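Local coordinates for autotransporter adhesin (Vibrio vulnificus, PDB 4ERR), which forms the four-helix-bundle membrane localization domain of the MARTX toxin effector domain DUF5, which directs the effector to membranes, at the interface of chains A and B. Residues are numbered along the deposited sequence; one frame, centred on the assembly and turned at random. Chains: chain A/B, Autotransporter adhesin.

The interface of chains A and B. Residues chain A 6-7, 10-11, 70, 73; chain B 25, 28-29, 32.
The backbone carbonyl O of B:Leu29 meets the methyl CG2 of A:Val7 at 3.4 Å, a van der Waals touch. No nitrogen or oxygen pairs with another across this patch, so the contact is apolar. Helix 7-37 of chain B packs along the groove between helices 7-37 and 65-81 of chain A. B:Tyr25 and B:Leu32 touch both helices, B:Leu29 packs on the first and B:Ile28 on the second.

A:Val7 divides its two branches. CG1, anti to the backbone N (chi1 166°), packs on CD2 of B:Leu29. CG2 lies beside the backbone N and also reaches CD2 of B:Leu32, at 3.8 Å. A:Val7 and B:Leu32 run past each other in opposite directions, whereas A:Val7 and B:Leu29 cross nearly at right angles.

B:Leu29 buries 54 Å², more than any other residue given here. Its CD2 also touches CD2 of A:Leu10, at 3.8 Å. Its other methyl, CD1, rests against CE of A:Lys11, 4.0 Å away. The lysine chain is extended beyond CG and contributes its aliphatic part to the contact.

B:Tyr25 and A:Leu10 meet tip to tip. The phenol OH lies 3.8 Å from CD2 of A:Leu10. The tyrosine CG is anti to the backbone N (chi1 -175°), and the ring extends toward chain A. One ring face is covered by CG of B:Leu29 from its own chain, offset toward the rim. A:Leu70 comes to the ring edge, with CD2 in the plane and 3.9 Å from CE1. The same methyl meets CG2 of B:Ile28, where the two side chains point at each other. A:Leu73 and B:Leu32 also meet end to end, through their CD1 methyls at 4.2 Å.

The interface is two-fold symmetric, and this patch has a twin with the chains exchanged. The structure alone does not show whether this dimer forms outside the crystal. In it, the apolar patch helps join the two chains into shared helical bundles, apparently by an exchange of helices.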
# COMPACT_ATOMS: atom_id res chain seq x y z
N THR A 6 -17.16 -10.84 -1.12
CA THR A 6 -17.70 -10.17 0.07
C THR A 6 -16.56 -9.29 0.66
O THR A 6 -15.39 -9.41 0.28
CB THR A 6 -18.14 -11.18 1.12
OG1 THR A 6 -17.00 -11.95 1.54
CG2 THR A 6 -19.26 -12.11 0.57
N VAL A 7 -16.89 -8.42 1.61
CA VAL A 7 -15.87 -7.62 2.27
C VAL A 7 -14.82 -8.53 2.91
O VAL A 7 -13.65 -8.30 2.78
CB VAL A 7 -16.47 -6.65 3.29
CG1 VAL A 7 -15.37 -6.07 4.20
CG2 VAL A 7 -17.24 -5.54 2.55
N LEU A 10 -12.56 -10.03 0.19
CA LEU A 10 -11.66 -8.97 -0.28
C LEU A 10 -10.49 -8.79 0.69
O LEU A 10 -9.32 -8.76 0.27
CB LEU A 10 -12.43 -7.64 -0.50
CG LEU A 10 -11.57 -6.42 -0.86
CD1 LEU A 10 -10.87 -6.56 -2.20
CD2 LEU A 10 -12.43 -5.15 -0.75
N LYS A 11 -10.80 -8.67 1.97
CA LYS A 11 -9.77 -8.51 2.98
C LYS A 11 -8.79 -9.72 3.00
O LYS A 11 -7.57 -9.55 3.14
CB LYS A 11 -10.41 -8.30 4.35
CG LYS A 11 -11.10 -6.93 4.49
CD LYS A 11 -11.69 -6.71 5.88
CE LYS A 11 -12.31 -5.34 5.97
NZ LYS A 11 -12.91 -5.04 7.30
N LEU A 70 -8.12 -4.99 -5.05
CA LEU A 70 -9.12 -4.06 -5.59
C LEU A 70 -9.24 -4.16 -7.09
O LEU A 70 -10.35 -4.06 -7.63
CB LEU A 70 -8.81 -2.62 -5.16
CG LEU A 70 -9.17 -2.30 -3.70
CD1 LEU A 70 -8.70 -0.85 -3.35
CD2 LEU A 70 -10.70 -2.43 -3.41
N LEU A 73 -11.31 -7.12 -7.67
CA LEU A 73 -12.69 -6.78 -7.36
C LEU A 73 -13.35 -6.01 -8.52
O LEU A 73 -14.48 -6.33 -8.89
CB LEU A 73 -12.77 -5.97 -6.07
CG LEU A 73 -14.16 -5.46 -5.68
CD1 LEU A 73 -15.14 -6.61 -5.39
CD2 LEU A 73 -14.09 -4.47 -4.51
N TYR B 25 -10.70 3.83 1.11
CA TYR B 25 -10.89 2.39 1.15
C TYR B 25 -12.15 1.99 1.92
O TYR B 25 -12.91 1.14 1.49
CB TYR B 25 -9.67 1.68 1.70
CG TYR B 25 -9.72 0.19 1.65
CD1 TYR B 25 -9.90 -0.49 0.45
CD2 TYR B 25 -9.49 -0.58 2.79
CE1 TYR B 25 -9.88 -1.88 0.40
CE2 TYR B 25 -9.46 -1.99 2.74
CZ TYR B 25 -9.65 -2.62 1.56
OH TYR B 25 -9.60 -4.01 1.51
N ILE B 28 -15.17 2.25 -0.13
CA ILE B 28 -15.33 1.08 -1.00
C ILE B 28 -15.93 -0.09 -0.23
O ILE B 28 -16.87 -0.74 -0.72
CB ILE B 28 -14.01 0.69 -1.66
CG1 ILE B 28 -13.58 1.74 -2.69
CG2 ILE B 28 -14.13 -0.73 -2.33
CD1 ILE B 28 -12.12 1.57 -3.14
N LEU B 29 -15.38 -0.37 0.97
CA LEU B 29 -15.86 -1.47 1.83
C LEU B 29 -17.35 -1.33 2.20
O LEU B 29 -18.11 -2.31 2.24
CB LEU B 29 -15.03 -1.55 3.10
CG LEU B 29 -13.54 -1.93 2.99
CD1 LEU B 29 -12.86 -1.77 4.34
CD2 LEU B 29 -13.35 -3.36 2.46
N LEU B 32 -19.41 -1.96 -0.93
CA LEU B 32 -19.42 -3.40 -1.22
C LEU B 32 -20.45 -4.11 -0.33
O LEU B 32 -21.18 -4.98 -0.80
CB LEU B 32 -18.01 -3.97 -1.04
CG LEU B 32 -17.83 -5.46 -1.31
CD1 LEU B 32 -18.26 -5.76 -2.75
CD2 LEU B 32 -16.36 -5.86 -1.13